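CdnC (Chryseobacterium gregarium DSM 19109, PDB 7MGV) is an ATP-grasp ligase that installs omega-ester (macrolactone) rings in a ribosomally made graspetide precursor peptide, probably by spending ATP to activate side-chain carboxylates. Local coordinates at residues I238-R243 with G298-I303; Y246-D251 with N331-S336. All coordinates share one frame; numbering follows the deposited sequence.

Contact 1. Residues I238-R243 with G298-I303; sequences ITVVGR and GAIDMI. With ADP (adenosine-5'-diphosphate), chain F.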
ATOM      1  N   ILE A 238     -13.979 -15.271 -13.122  1.00 40.01           N
ATOM      2  CA  ILE A 238     -14.129 -14.314 -14.211  1.00 36.22           C
ATOM      3  C   ILE A 238     -12.840 -13.515 -14.319  1.00 41.71           C
ATOM      4  O   ILE A 238     -12.495 -12.750 -13.409  1.00 47.72           O
ATOM      5  CB  ILE A 238     -15.336 -13.391 -14.004  1.00 42.00           C
ATOM      6  CG1 ILE A 238     -16.608 -14.218 -13.811  1.00 35.86           C
ATOM      7  CG2 ILE A 238     -15.488 -12.451 -15.183  1.00 37.93           C
ATOM      8  CD1 ILE A 238     -17.763 -13.440 -13.222  1.00 34.27           C
ATOM      9  N   THR A 239     -12.123 -13.694 -15.423  1.00 38.14           N
ATOM     10  CA  THR A 239     -10.932 -12.912 -15.727  1.00 40.36           C
ATOM     11  C   THR A 239     -11.329 -11.760 -16.641  1.00 39.76           C
ATOM     12  O   THR A 239     -11.911 -11.979 -17.708  1.00 49.60           O
ATOM     13  CB  THR A 239      -9.854 -13.775 -16.383  1.00 35.14           C
ATOM     14  OG1 THR A 239      -9.744 -15.022 -15.684  1.00 39.26           O
ATOM     15  CG2 THR A 239      -8.511 -13.063 -16.353  1.00 36.29           C
ATOM     16  N   VAL A 240     -11.019 -10.539 -16.222  1.00 34.90           N
ATOM     17  CA  VAL A 240     -11.342  -9.337 -16.976  1.00 37.57           C
ATOM     18  C   VAL A 240     -10.039  -8.670 -17.377  1.00 39.03           C
ATOM     19  O   VAL A 240      -9.220  -8.327 -16.512  1.00 37.30           O
ATOM     20  CB  VAL A 240     -12.222  -8.371 -16.167  1.00 36.83           C
ATOM     21  CG1 VAL A 240     -12.828  -7.320 -17.083  1.00 42.93           C
ATOM     22  CG2 VAL A 240     -13.300  -9.140 -15.436  1.00 35.72           C
ATOM     23  N   VAL A 241      -9.848  -8.498 -18.683  1.00 43.71           N
ATOM     24  CA  VAL A 241      -8.711  -7.778 -19.249  1.00 38.35           C
ATOM     25  C   VAL A 241      -9.296  -6.605 -20.026  1.00 47.10           C
ATOM     26  O   VAL A 241      -9.808  -6.779 -21.139  1.00 51.94           O
ATOM     27  CB  VAL A 241      -7.844  -8.665 -20.148  1.00 39.97           C
ATOM     28  CG1 VAL A 241      -6.610  -7.901 -20.612  1.00 34.73           C
ATOM     29  CG2 VAL A 241      -7.451  -9.944 -19.420  1.00 33.99           C
ATOM     30  N   GLY A 242      -9.224  -5.410 -19.447  1.00 39.63           N
ATOM     31  CA  GLY A 242      -9.879  -4.261 -20.037  1.00 42.61           C
ATOM     32  C   GLY A 242     -11.382  -4.436 -20.041  1.00 44.32           C
ATOM     33  O   GLY A 242     -12.014  -4.455 -18.980  1.00 39.65           O
ATOM     34  N   ARG A 243     -11.968  -4.572 -21.229  1.00 47.26           N
ATOM     35  CA  ARG A 243     -13.385  -4.876 -21.367  1.00 43.21           C
ATOM     36  C   ARG A 243     -13.622  -6.288 -21.886  1.00 44.84           C
ATOM     37  O   ARG A 243     -14.758  -6.632 -22.231  1.00 54.27           O
ATOM     38  CB  ARG A 243     -14.063  -3.846 -22.274  1.00 44.74           C
ATOM     39  CG  ARG A 243     -13.827  -2.405 -21.837  1.00 42.70           C
ATOM     40  CD  ARG A 243     -14.810  -1.446 -22.489  1.00 38.79           C
ATOM     41  NE  ARG A 243     -16.190  -1.706 -22.088  1.00 57.00           N
ATOM     42  CZ  ARG A 243     -16.741  -1.261 -20.963  1.00 52.90           C
ATOM     43  NH1 ARG A 243     -16.030  -0.532 -20.114  1.00 59.64           N
ATOM     44  NH2 ARG A 243     -18.006  -1.548 -20.685  1.00 52.11           N
ATOM     45  N   GLY A 298      -8.621  -7.982 -13.636  1.00 36.74           N
ATOM     46  CA  GLY A 298      -9.313  -8.460 -12.454  1.00 34.29           C
ATOM     47  C   GLY A 298      -9.594  -9.941 -12.532  1.00 41.97           C
ATOM     48  O   GLY A 298      -9.828 -10.488 -13.612  1.00 48.87           O
ATOM     49  N   ALA A 299      -9.563 -10.595 -11.372  1.00 33.26           N
ATOM     50  CA  ALA A 299      -9.949 -11.997 -11.236  1.00 38.52           C
ATOM     51  C   ALA A 299     -11.022 -12.081 -10.159  1.00 40.03           C
ATOM     52  O   ALA A 299     -10.716 -11.995  -8.964  1.00 42.49           O
ATOM     53  CB  ALA A 299      -8.747 -12.876 -10.893  1.00 33.10           C
ATOM     54  N   ILE A 300     -12.273 -12.247 -10.580  1.00 32.16           N
ATOM     55  CA  ILE A 300     -13.425 -12.225  -9.687  1.00 39.76           C
ATOM     56  C   ILE A 300     -13.874 -13.652  -9.411  1.00 40.16           C
ATOM     57  O   ILE A 300     -13.914 -14.493 -10.320  1.00 42.07           O
ATOM     58  CB  ILE A 300     -14.573 -11.391 -10.290  1.00 36.68           C
ATOM     59  CG1 ILE A 300     -14.163  -9.921 -10.413  1.00 34.39           C
ATOM     60  CG2 ILE A 300     -15.840 -11.517  -9.453  1.00 38.55           C
ATOM     61  CD1 ILE A 300     -13.666  -9.533 -11.786  1.00 48.62           C
ATOM     62  N   ASP A 301     -14.212 -13.928  -8.153  1.00 35.48           N
ATOM     63  CA  ASP A 301     -14.775 -15.206  -7.741  1.00 31.71           C
ATOM     64  C   ASP A 301     -16.257 -15.031  -7.440  1.00 36.64           C
ATOM     65  O   ASP A 301     -16.654 -14.066  -6.773  1.00 39.25           O
ATOM     66  CB  ASP A 301     -14.046 -15.758  -6.514  1.00 41.56           C
ATOM     67  CG  ASP A 301     -12.599 -16.106  -6.805  1.00 54.94           C
ATOM     68  OD1 ASP A 301     -11.794 -16.169  -5.852  1.00 66.33           O
ATOM     69  OD2 ASP A 301     -12.268 -16.312  -7.990  1.00 54.24           O
ATOM     70  N   MET A 302     -17.076 -15.958  -7.931  1.00 39.03           N
ATOM     71  CA  MET A 302     -18.510 -15.899  -7.694  1.00 40.05           C
ATOM     72  C   MET A 302     -19.041 -17.291  -7.384  1.00 43.11           C
ATOM     73  O   MET A 302     -18.454 -18.307  -7.762  1.00 45.73           O
ATOM     74  CB  MET A 302     -19.263 -15.301  -8.893  1.00 39.39           C
ATOM     75  CG  MET A 302     -18.897 -13.859  -9.210  1.00 34.00           C
ATOM     76  SD  MET A 302     -20.105 -13.044 -10.274  1.00 32.16           S
ATOM     77  CE  MET A 302     -21.364 -12.595  -9.083  1.00 36.50           C
ATOM     78  N   ILE A 303     -20.175 -17.319  -6.691  1.00 42.71           N
ATOM     79  CA  ILE A 303     -20.887 -18.557  -6.391  1.00 41.32           C
ATOM     80  C   ILE A 303     -22.334 -18.396  -6.834  1.00 40.71           C
ATOM     81  O   ILE A 303     -22.981 -17.400  -6.498  1.00 40.36           O
ATOM     82  CB  ILE A 303     -20.817 -18.918  -4.893  1.00 45.60           C
ATOM     83  CG1 ILE A 303     -19.368 -19.125  -4.455  1.00 38.58           C
ATOM     84  CG2 ILE A 303     -21.641 -20.166  -4.608  1.00 40.28           C
ATOM     85  CD1 ILE A 303     -19.210 -19.375  -2.969  1.00 42.85           C
TER
HETATM   86  PB  ADP F 401      -8.440 -22.352  -2.382  1.00131.70           P
HETATM   87  O1B ADP F 401      -9.063 -21.004  -2.658  1.00106.18           O
HETATM   88  O2B ADP F 401      -6.942 -22.316  -2.206  1.00128.67           O
HETATM   89  O3B ADP F 401      -8.957 -23.466  -3.263  1.00105.59           O
HETATM   90  PA  ADP F 401      -9.529 -21.565   0.054  1.00 93.74           P
HETATM   91  O1A ADP F 401      -8.643 -20.347  -0.072  1.00 89.18           O
HETATM   92  O2A ADP F 401      -9.843 -22.159   1.406  1.00 51.67           O
HETATM   93  O3A ADP F 401      -9.005 -22.730  -0.923  1.00108.34           O
HETATM   94  O5' ADP F 401     -10.913 -21.236  -0.688  1.00 77.83           O
HETATM   95  C5' ADP F 401     -12.037 -20.746   0.027  1.00 68.87           C
HETATM   96  C4' ADP F 401     -13.249 -21.517  -0.475  1.00 65.65           C
HETATM   97  O4' ADP F 401     -14.381 -21.219   0.339  1.00 56.66           O
HETATM   98  C3' ADP F 401     -13.594 -21.160  -1.912  1.00 65.97           C
HETATM   99  O3' ADP F 401     -13.458 -22.317  -2.742  1.00 73.37           O
HETATM  100  C2' ADP F 401     -15.042 -20.721  -1.886  1.00 53.87           C
HETATM  101  O2' ADP F 401     -15.797 -21.450  -2.856  1.00 61.14           O
HETATM  102  C1' ADP F 401     -15.532 -21.034  -0.482  1.00 52.56           C
HETATM  103  N9  ADP F 401     -16.327 -19.903   0.043  1.00 54.58           N
HETATM  104  C8  ADP F 401     -15.883 -18.647   0.243  1.00 47.70           C
HETATM  105  N7  ADP F 401     -16.870 -17.855   0.731  1.00 49.84           N
HETATM  106  C5  ADP F 401     -17.975 -18.617   0.845  1.00 48.55           C
HETATM  107  C6  ADP F 401     -19.369 -18.412   1.296  1.00 36.63           C
HETATM  108  N6  ADP F 401     -19.792 -17.201   1.731  1.00 40.47           N
HETATM  109  N1  ADP F 401     -20.203 -19.477   1.253  1.00 47.72           N
HETATM  110  C2  ADP F 401     -19.797 -20.686   0.822  1.00 45.73           C
HETATM  111  N3  ADP F 401     -18.548 -20.944   0.401  1.00 39.54           N
HETATM  112  C4  ADP F 401     -17.612 -19.966   0.388  1.00 49.82           C
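I238 and I300 pair edge to edge through their peptide groups, the flat groups of these two antiparallel strands, each N-H bonding to the other's carbonyl. I238 N lies 2.9 Å from I300 O. The return bond, from I300 N to I238 O, is nearly straight at hydrogen (173°). V240 and G298 form the second hydrogen-bonded pair; between them, T239 and A299 are a non-hydrogen-bonded pair. The other flat group is the adenine of ADP: on one of its faces lies I303, with CD1 3.8 Å from ADP C4.

Side chains of I238, V240, I300 and M302 share one side of the sheet. I300 carries CG1 beside its backbone N, and a chi2 of 97° swings its end across to V240, placing I300 CD1 3.7 Å from V240 CG2. I238 extends its chain the other way along the partner strand, so that I238 CD1 rests 3.8 Å from M302 SD.

Helix 280-293 packs on this apolar side, its I286 touching both V240 and I300. Strand 310-316 flanks 297-304 on its far edge, while strand 244-251 pairs with 234-241, making these two strands interior members of the ATP-grasp sheet beside the nucleotide.

Contact 2. Residues Y246-D251 with N331-S336; sequences YAFEID and NRISKS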
ATOM      1  N   TYR A 246     -13.825 -13.108 -19.568  1.00 44.63           N
ATOM      2  CA  TYR A 246     -13.716 -14.551 -19.753  1.00 45.01           C
ATOM      3  C   TYR A 246     -14.250 -15.220 -18.495  1.00 44.28           C
ATOM      4  O   TYR A 246     -13.645 -15.107 -17.423  1.00 51.52           O
ATOM      5  CB  TYR A 246     -12.269 -14.969 -20.021  1.00 42.52           C
ATOM      6  CG  TYR A 246     -11.637 -14.297 -21.220  1.00 48.39           C
ATOM      7  CD1 TYR A 246     -11.037 -13.050 -21.107  1.00 47.54           C
ATOM      8  CD2 TYR A 246     -11.636 -14.915 -22.465  1.00 52.45           C
ATOM      9  CE1 TYR A 246     -10.456 -12.434 -22.200  1.00 52.36           C
ATOM     10  CE2 TYR A 246     -11.057 -14.307 -23.564  1.00 54.76           C
ATOM     11  CZ  TYR A 246     -10.469 -13.067 -23.426  1.00 57.41           C
ATOM     12  OH  TYR A 246      -9.893 -12.459 -24.516  1.00 55.67           O
ATOM     13  N   ALA A 247     -15.376 -15.911 -18.619  1.00 39.52           N
ATOM     14  CA  ALA A 247     -16.013 -16.576 -17.493  1.00 43.61           C
ATOM     15  C   ALA A 247     -15.816 -18.081 -17.592  1.00 45.30           C
ATOM     16  O   ALA A 247     -15.978 -18.671 -18.664  1.00 44.82           O
ATOM     17  CB  ALA A 247     -17.507 -16.250 -17.436  1.00 38.07           C
ATOM     18  N   PHE A 248     -15.482 -18.701 -16.464  1.00 44.10           N
ATOM     19  CA  PHE A 248     -15.310 -20.141 -16.373  1.00 47.27           C
ATOM     20  C   PHE A 248     -16.108 -20.648 -15.187  1.00 47.00           C
ATOM     21  O   PHE A 248     -16.201 -19.972 -14.157  1.00 48.34           O
ATOM     22  CB  PHE A 248     -13.834 -20.522 -16.221  1.00 47.03           C
ATOM     23  CG  PHE A 248     -12.958 -19.986 -17.314  1.00 51.60           C
ATOM     24  CD1 PHE A 248     -12.699 -20.745 -18.443  1.00 51.76           C
ATOM     25  CD2 PHE A 248     -12.394 -18.724 -17.215  1.00 54.19           C
ATOM     26  CE1 PHE A 248     -11.893 -20.255 -19.453  1.00 53.80           C
ATOM     27  CE2 PHE A 248     -11.589 -18.229 -18.221  1.00 53.79           C
ATOM     28  CZ  PHE A 248     -11.338 -18.995 -19.342  1.00 52.72           C
ATOM     29  N   GLU A 249     -16.678 -21.840 -15.331  1.00 51.27           N
ATOM     30  CA  GLU A 249     -17.566 -22.387 -14.322  1.00 53.50           C
ATOM     31  C   GLU A 249     -17.208 -23.832 -14.010  1.00 54.77           C
ATOM     32  O   GLU A 249     -16.696 -24.571 -14.858  1.00 60.37           O
ATOM     33  CB  GLU A 249     -19.038 -22.304 -14.762  1.00 52.24           C
ATOM     34  CG  GLU A 249     -19.507 -23.448 -15.647  1.00 58.76           C
ATOM     35  CD  GLU A 249     -20.969 -23.325 -16.031  1.00 67.76           C
ATOM     36  OE1 GLU A 249     -21.509 -22.200 -15.976  1.00 63.24           O
ATOM     37  OE2 GLU A 249     -21.579 -24.355 -16.389  1.00 71.17           O
ATOM     38  N   ILE A 250     -17.457 -24.201 -12.758  1.00 54.30           N
ATOM     39  CA  ILE A 250     -17.553 -25.589 -12.328  1.00 57.03           C
ATOM     40  C   ILE A 250     -18.989 -25.808 -11.876  1.00 58.85           C
ATOM     41  O   ILE A 250     -19.442 -25.179 -10.909  1.00 58.46           O
ATOM     42  CB  ILE A 250     -16.568 -25.926 -11.198  1.00 56.57           C
ATOM     43  CG1 ILE A 250     -15.129 -25.893 -11.710  1.00 57.30           C
ATOM     44  CG2 ILE A 250     -16.885 -27.294 -10.612  1.00 42.42           C
ATOM     45  CD1 ILE A 250     -14.111 -26.357 -10.688  1.00 57.20           C
ATOM     46  N   ASP A 251     -19.706 -26.671 -12.592  1.00 55.67           N
ATOM     47  CA  ASP A 251     -21.098 -26.982 -12.280  1.00 62.64           C
ATOM     48  C   ASP A 251     -21.102 -28.142 -11.294  1.00 61.27           C
ATOM     49  O   ASP A 251     -21.032 -29.309 -11.687  1.00 58.92           O
ATOM     50  CB  ASP A 251     -21.874 -27.319 -13.549  1.00 62.77           C
ATOM     51  CG  ASP A 251     -23.367 -27.098 -13.398  1.00 66.50           C
ATOM     52  OD1 ASP A 251     -23.904 -27.357 -12.300  1.00 52.70           O
ATOM     53  OD2 ASP A 251     -24.006 -26.663 -14.380  1.00 73.88           O
ATOM     54  N   ASN A 331      -4.875 -19.329 -26.332  1.00 71.78           N
ATOM     55  CA  ASN A 331      -4.541 -18.378 -25.271  1.00 66.92           C
ATOM     56  C   ASN A 331      -5.148 -16.997 -25.543  1.00 63.56           C
ATOM     57  O   ASN A 331      -4.453 -16.007 -25.781  1.00 59.23           O
ATOM     58  CB  ASN A 331      -3.021 -18.293 -25.090  1.00 70.09           C
ATOM     59  CG  ASN A 331      -2.363 -19.656 -25.073  1.00 71.23           C
ATOM     60  OD1 ASN A 331      -1.865 -20.129 -26.095  1.00 72.98           O
ATOM     61  ND2 ASN A 331      -2.362 -20.298 -23.912  1.00 70.21           N
ATOM     62  N   ARG A 332      -6.483 -16.963 -25.502  1.00 58.59           N
ATOM     63  CA  ARG A 332      -7.195 -15.718 -25.769  1.00 59.33           C
ATOM     64  C   ARG A 332      -6.959 -14.671 -24.684  1.00 57.70           C
ATOM     65  O   ARG A 332      -6.940 -13.474 -24.983  1.00 49.95           O
ATOM     66  CB  ARG A 332      -8.691 -15.991 -25.928  1.00 51.97           C
ATOM     67  CG  ARG A 332      -9.065 -16.629 -27.259  1.00 56.53           C
ATOM     68  CD  ARG A 332      -8.624 -15.769 -28.437  1.00 64.78           C
ATOM     69  NE  ARG A 332      -7.355 -16.219 -29.004  1.00 67.43           N
ATOM     70  CZ  ARG A 332      -6.682 -15.567 -29.947  1.00 66.99           C
ATOM     71  NH1 ARG A 332      -7.157 -14.429 -30.436  1.00 64.69           N
ATOM     72  NH2 ARG A 332      -5.535 -16.052 -30.400  1.00 70.53           N
ATOM     73  N   ILE A 333      -6.780 -15.090 -23.428  1.00 57.50           N
ATOM     74  CA  ILE A 333      -6.528 -14.123 -22.362  1.00 54.40           C
ATOM     75  C   ILE A 333      -5.145 -13.501 -22.522  1.00 49.91           C
ATOM     76  O   ILE A 333      -4.955 -12.301 -22.282  1.00 50.48           O
ATOM     77  CB  ILE A 333      -6.697 -14.783 -20.981  1.00 49.53           C
ATOM     78  CG1 ILE A 333      -8.073 -15.439 -20.866  1.00 47.25           C
ATOM     79  CG2 ILE A 333      -6.504 -13.760 -19.872  1.00 45.50           C
ATOM     80  CD1 ILE A 333      -8.302 -16.149 -19.549  1.00 42.19           C
ATOM     81  N   SER A 334      -4.157 -14.304 -22.927  1.00 46.55           N
ATOM     82  CA  SER A 334      -2.831 -13.759 -23.195  1.00 50.33           C
ATOM     83  C   SER A 334      -2.874 -12.766 -24.350  1.00 48.43           C
ATOM     84  O   SER A 334      -2.218 -11.718 -24.304  1.00 51.90           O
ATOM     85  CB  SER A 334      -1.848 -14.890 -23.491  1.00 52.08           C
ATOM     86  OG  SER A 334      -1.740 -15.772 -22.388  1.00 54.49           O
ATOM     87  N   LYS A 335      -3.649 -13.076 -25.391  1.00 46.00           N
ATOM     88  CA  LYS A 335      -3.820 -12.140 -26.495  1.00 50.82           C
ATOM     89  C   LYS A 335      -4.505 -10.862 -26.026  1.00 44.68           C
ATOM     90  O   LYS A 335      -4.153  -9.761 -26.461  1.00 46.25           O
ATOM     91  CB  LYS A 335      -4.623 -12.795 -27.617  1.00 57.09           C
ATOM     92  CG  LYS A 335      -4.925 -11.877 -28.790  1.00 58.96           C
ATOM     93  CD  LYS A 335      -4.066 -12.224 -29.995  1.00 64.28           C
ATOM     94  CE  LYS A 335      -4.180 -11.165 -31.079  1.00 71.22           C
ATOM     95  NZ  LYS A 335      -3.639  -9.856 -30.625  1.00 64.78           N
ATOM     96  N   SER A 336      -5.491 -10.987 -25.138  1.00 41.14           N
ATOM     97  CA  SER A 336      -6.141  -9.803 -24.588  1.00 43.87           C
ATOM     98  C   SER A 336      -5.137  -8.925 -23.853  1.00 47.55           C
ATOM     99  O   SER A 336      -5.083  -7.707 -24.072  1.00 45.64           O
ATOM    100  CB  SER A 336      -7.288 -10.220 -23.663  1.00 43.34           C
ATOM    101  OG  SER A 336      -8.445 -10.535 -24.410  1.00 49.34           O
TER
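Y246 reaches from strand 244-251 of the antiparallel sheet to helix 332-341, and I333 sets its CG1 over one face of the Y246 ring. This methylene sits above the ring centre, I333 CG1 being 3.8 Å from the Y246 centroid and 11° off the normal, a well-centred CH-pi contact. CG1 stands beside the backbone N of I333, and the extended chi2 of 178° carries CD1 onward to the edge of the neighbouring F248 ring, where I333 CD1 comes 4.1 Å from F248 CE2. One isoleucine thus touches two aromatic side chains in different ways, one at the face and one at the edge. R332 adds its CB obliquely, 3.7 Å from Y246 CE2, while its guanidinium leads away.

At the far end of the tyrosine, Y246 OH donates to S336 OG, which lies near the ring plane. The modelled separation of 2.4 Å between Y246 OH and S336 OG is very short, and its exact value is doubtful. R332 O also lies 3.2 Å from Y246 OH.

The second shell sets these groups in place. S336 OG is hydrogen-bonded to D244, just before the strand segment, and the first turn of the helix is held by D325, which takes the I333 N-H and bonds S334 and N331. P275 packs on F248, and F321 on I333.

A leucine in place of Y246 would probably leave S336 OG without its phenol donor and I333 CG1 without a flat ring beneath it, opening a gap between sheet and helix.

The chemistry of this strand-helix packing is therefore mixed: CH-pi and apolar contacts join helix and strand, and S336 OG, itself bonded to D244, probably gives the phenol a polar partner, though the modelled distance is too short to trust.

In the fold
Both contacts are buried and involve the same antiparallel sheet, contact 1 with two of its strands and contact 2 with one strand and a helix; their centres are about 9 Å apart. Contact 1, held by regular backbone bonds and reaching the nucleotide, is nearer the centre of the molecule (about 10 Å, against about 15 Å for contact 2, centre to centre). Contact 2 fastens a late helix to the sheet mainly through side chains. They meet directly: T239 N and Y246 O, 2.9 Å apart, probably form a hydrogen bond between successive strands. V241 also packs on I333 and S336, so helix 332-341 lies over both strands, while a different helix backs contact 1.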